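Acyl-CoA hydrolase (Bacillus cereus, PDB 1Y7U) probably hydrolyses the thioester bond of long-chain fatty acyl-CoA, releasing the fatty acid and coenzyme A. Local coordinates at residues Met46-Val49 with Ala50-Ser53; Asp30-Asp33 with His34-Phe38. One frame throughout, in Å; residues are numbered along the deposited sequence.

Contact 1 (Met46-Val49 with Ala50-Ser53)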
loop_
_atom_site.group_PDB
_atom_site.type_symbol
_atom_site.label_atom_id
_atom_site.label_comp_id
_atom_site.label_asym_id
_atom_site.label_seq_id
_atom_site.Cartn_x
_atom_site.Cartn_y
_atom_site.Cartn_z
HETATM N N MSE A 46 14.727 -3.122 7.846
HETATM C CA MSE A 46 16.023 -2.880 8.471
HETATM C C MSE A 46 16.654 -1.646 7.850
HETATM O O MSE A 46 17.118 -0.744 8.554
HETATM C CB MSE A 46 16.952 -4.068 8.271
HETATM C CG MSE A 46 16.482 -5.340 8.921
HETATM SE SE MSE A 46 17.761 -6.749 8.640
HETATM C CE MSE A 46 18.177 -7.147 10.480
ATOM N N ASP A 47 16.665 -1.615 6.521
ATOM C CA ASP A 47 17.231 -0.498 5.777
ATOM C C ASP A 47 16.508 0.806 6.117
ATOM O O ASP A 47 17.137 1.845 6.316
ATOM C CB ASP A 47 17.131 -0.781 4.269
ATOM C CG ASP A 47 17.575 0.395 3.412
ATOM O OD1 ASP A 47 18.767 0.762 3.469
ATOM O OD2 ASP A 47 16.733 0.959 2.676
HETATM N N MSE A 48 15.187 0.738 6.202
HETATM C CA MSE A 48 14.377 1.913 6.479
HETATM C C MSE A 48 14.725 2.570 7.793
HETATM O O MSE A 48 15.070 3.752 7.854
HETATM C CB MSE A 48 12.898 1.534 6.484
HETATM C CG MSE A 48 11.955 2.705 6.715
HETATM SE SE MSE A 48 12.107 4.107 5.379
HETATM C CE MSE A 48 13.016 5.399 6.465
ATOM N N VAL A 49 14.627 1.788 8.852
ATOM C CA VAL A 49 14.898 2.266 10.184
ATOM C C VAL A 49 16.365 2.717 10.301
ATOM O O VAL A 49 16.691 3.639 11.048
ATOM C CB VAL A 49 14.540 1.146 11.181
ATOM C CG1 VAL A 49 15.777 0.386 11.604
ATOM C CG2 VAL A 49 13.779 1.721 12.345
ATOM N N ALA A 50 17.242 2.080 9.535
ATOM C CA ALA A 50 18.662 2.416 9.537
ATOM C C ALA A 50 18.948 3.719 8.787
ATOM O O ALA A 50 19.845 4.476 9.157
ATOM C CB ALA A 50 19.443 1.295 8.911
ATOM N N SER A 51 18.204 3.964 7.715
ATOM C CA SER A 51 18.385 5.182 6.945
ATOM C C SER A 51 18.010 6.365 7.829
ATOM O O SER A 51 18.522 7.470 7.654
ATOM C CB SER A 51 17.502 5.171 5.696
ATOM O OG SER A 51 16.162 5.525 5.991
ATOM N N ILE A 52 17.106 6.137 8.776
ATOM C CA ILE A 52 16.697 7.202 9.679
ATOM C C ILE A 52 17.844 7.468 10.642
ATOM O O ILE A 52 18.155 8.619 10.933
ATOM C CB ILE A 52 15.423 6.826 10.467
ATOM C CG1 ILE A 52 14.232 6.729 9.507
ATOM C CG2 ILE A 52 15.146 7.864 11.545
ATOM C CD1 ILE A 52 12.949 6.287 10.157
ATOM N N SER A 53 18.477 6.405 11.132
ATOM C CA SER A 53 19.611 6.560 12.038
ATOM C C SER A 53 20.708 7.319 11.303
ATOM O O SER A 53 21.337 8.217 11.849
ATOM C CB SER A 53 20.157 5.199 12.479
ATOM O OG SER A 53 19.294 4.555 13.401
#
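I52 and S51 turn back onto M48 one helical turn earlier, on helix 39-58, the long helix that the curved antiparallel sheet of the hotdog fold wraps around. The side chain of I52 can be followed outward. Its CB lies 3.5 Å from V49 O, and CG1, beside its own backbone N (chi1 -67°), passes M48 O and reaches M48 CE at 3.5 Å. CD1 extends the chain past the same methyl, at 3.8 Å. M48 is a selenomethionine whose chain bends at both chi2 and chi3, and this brings CE across isoleucine and serine alike although its CB heads away from them. Its unbranched chain lays CE against I52 CG1, with R25 of the second subunit and F38 of the third packing on M48.

M48 O is gripped twice. I52 N gives the regular helical bond of 3.3 Å, and S51 OG donates from 2.8 Å, tilted 16° from the carbonyl plane. A serine is short enough to fold back on its own helix in this way, so its hydroxyl is satisfied even though it is buried. That hydroxyl also bonds R25 of the second subunit.

Residue size follows the surroundings. A50, with one methyl group, fits close against V98, V100 and F122 of the sheet, while V49 covers V20. The D47 side chain packs against T64, a coenzyme A-binding residue, and its OD2 takes a weak bond from G40 N of the third subunit. One turn on, S53 N bonds V49 O at 3.3 Å, and S53 OG pairs with S18 O and S86 OG.

Contact 2 (Asp30-Asp33 with His34-Phe38). With COA (coenzyme A), chain J.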
loop_
_atom_site.group_PDB
_atom_site.type_symbol
_atom_site.label_atom_id
_atom_site.label_comp_id
_atom_site.label_asym_id
_atom_site.label_seq_id
_atom_site.Cartn_x
_atom_site.Cartn_y
_atom_site.Cartn_z
ATOM N N ASP A 30 2.346 -9.554 4.299
ATOM C CA ASP A 30 3.750 -9.910 4.382
ATOM C C ASP A 30 4.038 -11.342 4.826
ATOM O O ASP A 30 5.195 -11.726 4.949
ATOM C CB ASP A 30 4.462 -8.924 5.308
ATOM C CG ASP A 30 4.191 -7.478 4.932
ATOM O OD1 ASP A 30 4.516 -7.087 3.791
ATOM O OD2 ASP A 30 3.648 -6.732 5.774
ATOM N N LEU A 31 3.007 -12.142 5.070
ATOM C CA LEU A 31 3.246 -13.524 5.473
ATOM C C LEU A 31 3.220 -14.440 4.259
ATOM O O LEU A 31 2.367 -14.309 3.382
ATOM C CB LEU A 31 2.201 -13.988 6.487
ATOM C CG LEU A 31 2.284 -13.289 7.841
ATOM C CD1 LEU A 31 1.107 -13.689 8.707
ATOM C CD2 LEU A 31 3.595 -13.651 8.511
ATOM N N ASN A 32 4.175 -15.354 4.188
ATOM C CA ASN A 32 4.198 -16.278 3.074
ATOM C C ASN A 32 3.272 -17.429 3.426
ATOM O O ASN A 32 2.504 -17.356 4.388
ATOM C CB ASN A 32 5.620 -16.778 2.795
ATOM C CG ASN A 32 6.200 -17.590 3.936
ATOM O OD1 ASN A 32 7.419 -17.658 4.091
ATOM N ND2 ASN A 32 5.340 -18.222 4.728
ATOM N N ASP A 33 3.396 -18.493 2.648
ATOM C CA ASP A 33 2.606 -19.708 2.774
ATOM C C ASP A 33 2.779 -20.496 4.079
ATOM O O ASP A 33 1.885 -21.236 4.482
ATOM C CB ASP A 33 2.950 -20.602 1.587
ATOM C CG ASP A 33 4.094 -20.034 0.739
ATOM O OD1 ASP A 33 3.829 -19.224 -0.170
ATOM O OD2 ASP A 33 5.263 -20.390 0.990
ATOM N N HIS A 34 3.925 -20.337 4.733
ATOM C CA HIS A 34 4.219 -21.049 5.971
ATOM C C HIS A 34 3.982 -20.189 7.195
ATOM O O HIS A 34 4.459 -20.510 8.285
ATOM C CB HIS A 34 5.659 -21.533 5.998
ATOM C CG HIS A 34 5.902 -22.720 5.130
ATOM N ND1 HIS A 34 6.547 -22.636 3.917
ATOM C CD2 HIS A 34 5.546 -24.017 5.281
ATOM C CE1 HIS A 34 6.580 -23.831 3.356
ATOM N NE2 HIS A 34 5.979 -24.686 4.164
ATOM N N ASN A 35 3.236 -19.104 7.022
ATOM C CA ASN A 35 2.961 -18.191 8.122
ATOM C C ASN A 35 4.253 -17.671 8.740
ATOM O O ASN A 35 4.510 -17.838 9.928
ATOM C CB ASN A 35 2.104 -18.861 9.198
ATOM C CG ASN A 35 1.868 -17.959 10.400
ATOM O OD1 ASN A 35 1.464 -16.802 10.255
ATOM N ND2 ASN A 35 2.119 -18.485 11.593
ATOM N N THR A 36 5.080 -17.065 7.906
ATOM C CA THR A 36 6.320 -16.465 8.355
ATOM C C THR A 36 6.556 -15.332 7.368
ATOM O O THR A 36 6.160 -15.423 6.204
ATOM C CB THR A 36 7.507 -17.456 8.336
ATOM O OG1 THR A 36 8.684 -16.798 8.828
ATOM C CG2 THR A 36 7.770 -17.953 6.932
ATOM N N LEU A 37 7.166 -14.255 7.844
ATOM C CA LEU A 37 7.432 -13.102 7.004
ATOM C C LEU A 37 8.325 -13.437 5.826
ATOM O O LEU A 37 9.124 -14.375 5.884
ATOM C CB LEU A 37 8.119 -12.011 7.814
ATOM C CG LEU A 37 7.350 -11.143 8.805
ATOM C CD1 LEU A 37 8.362 -10.298 9.563
ATOM C CD2 LEU A 37 6.347 -10.251 8.072
ATOM N N PHE A 38 8.171 -12.671 4.750
ATOM C CA PHE A 38 9.028 -12.835 3.598
ATOM C C PHE A 38 10.321 -12.184 4.082
ATOM O O PHE A 38 10.281 -11.205 4.829
ATOM C CB PHE A 38 8.498 -12.057 2.404
ATOM C CG PHE A 38 7.295 -12.668 1.767
ATOM C CD1 PHE A 38 6.023 -12.159 2.008
ATOM C CD2 PHE A 38 7.431 -13.742 0.896
ATOM C CE1 PHE A 38 4.906 -12.709 1.389
ATOM C CE2 PHE A 38 6.315 -14.297 0.276
ATOM C CZ PHE A 38 5.051 -13.776 0.523
HETATM N N1A COA J . 21.553 -20.039 5.518
HETATM C C2A COA J . 21.490 -20.860 4.492
HETATM N N3A COA J . 21.040 -22.071 4.720
HETATM C C4A COA J . 20.697 -22.465 5.897
HETATM C C5A COA J . 20.739 -21.647 6.895
HETATM C C6A COA J . 21.174 -20.428 6.709
HETATM N N6A COA J . 21.240 -19.573 7.671
HETATM N N7A COA J . 20.320 -22.252 7.921
HETATM C C8A COA J . 19.986 -23.434 7.542
HETATM N N9A COA J . 20.223 -23.608 6.275
HETATM C C1B COA J . 20.097 -24.808 5.442
HETATM C C2B COA J . 20.972 -25.902 5.841
HETATM O O2B COA J . 22.106 -25.766 5.106
HETATM C C3B COA J . 20.300 -27.055 5.265
HETATM O O3B COA J . 20.617 -27.064 3.931
HETATM P P3B COA J . 20.746 -28.345 3.115
HETATM O O7A COA J . 20.672 -28.125 1.768
HETATM O O8A COA J . 19.807 -29.273 3.515
HETATM O O9A COA J . 22.022 -28.862 3.190
HETATM C C4B COA J . 18.902 -26.747 5.585
HETATM O O4B COA J . 18.866 -25.399 5.536
HETATM C C5B COA J . 18.732 -26.852 7.057
HETATM O O5B COA J . 18.532 -28.095 7.567
HETATM P P1A COA J . 18.098 -28.049 8.970
HETATM O O1A COA J . 19.234 -27.886 9.774
HETATM O O2A COA J . 17.324 -29.207 9.165
HETATM O O3A COA J . 17.274 -26.782 9.101
HETATM P P2A COA J . 17.153 -26.009 10.421
HETATM O O4A COA J . 18.363 -25.636 11.095
HETATM O O5A COA J . 15.979 -26.228 11.196
HETATM O O6A COA J . 17.012 -24.633 9.851
HETATM C CBP COA J . 15.551 -23.055 8.748
HETATM C CCP COA J . 16.030 -24.462 8.917
HETATM C CDP COA J . 16.365 -22.342 7.750
HETATM C CEP COA J . 14.236 -23.310 8.178
HETATM C CAP COA J . 15.376 -22.179 9.961
HETATM O OAP COA J . 16.533 -21.477 10.127
HETATM C C9P COA J . 14.321 -21.159 9.835
HETATM O O9P COA J . 12.999 -21.477 9.813
HETATM N N8P COA J . 14.708 -19.959 9.720
HETATM C C7P COA J . 13.789 -18.932 9.521
HETATM C C6P COA J . 13.514 -18.561 8.100
HETATM C C5P COA J . 12.293 -17.759 8.017
HETATM O O5P COA J . 11.254 -18.262 7.985
HETATM N N4P COA J . 12.393 -16.510 8.040
HETATM C C3P COA J . 11.983 -15.641 7.028
HETATM C C2P COA J . 11.982 -14.292 7.659
HETATM S S1P COA J . 11.634 -14.365 9.380
#
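T36 O receives the amide N-H of N32 at 2.8 Å in an almost perfectly straight bond (178° at the hydrogen), tying the loop back on itself. A second backbone bond follows, from F38 N to D30 O at 3.1 Å, with the donor nearly in line with the carbonyl. Together they close a single antiparallel bridge in which L31 and L37 form the non-hydrogen-bonded pair, where L37 CA-H also leans on D30 O. N35 N closes the type I turn from N32 to N35 on N32 O, at 3.2 Å and well above the carbonyl plane. N35 itself has left-handed backbone angles, a conformation that asparagine tolerates better than most residues.

N32 CB sits over one face of the F38 ring, 4.0 Å from its centroid, in a CH-pi contact. D30 CB meets L37 CD2 at 3.6 Å, a small apolar touch from an otherwise polar residue. L31 and N35 run side by side, and N35 OD1 passes on to bond S78 OG.

T36 turns OG1 outward, anti to its own N (chi1 -178°), and the hydroxyl donates to O5P of coenzyme A at 3.1 Å; threonine supplies the hydroxyl donor, while its side chain also touches P75 and, on the third subunit, V63. L37 O comes within 3.3 Å of C3P, near the thiol end. The rest of the coenzyme A is held largely by the third subunit, through S66, R93, T94, S95 and R158, with D71 of this chain adding another bond. F38 occupies the N-cap position of helix 39-58. The whole resembles a tight hairpin with a type I turn and a G1-type bulge, here forming one wall of a coenzyme A site shared between subunits.

Overall arrangement
Contact 2 closes just before helix 39-58 starts, and contact 1 lies in the middle of that helix; their centres are 22 Å apart and they do not touch. Contact 1 is core: regular helical bonds, apolar packing under the sheet and a few buried hydroxyls. Contact 2 is partly exposed, about 21 Å from the chain centre, and relies on a turn bond and a single bridge, with the T36 hydroxyl bonding coenzyme A. Subunit contacts link the two kinds of site. M48 and S51 of contact 1 pack against F38 of the third subunit, while R25 of the second subunit bonds S51, and R25 of the fourth packs on F38 in contact 2.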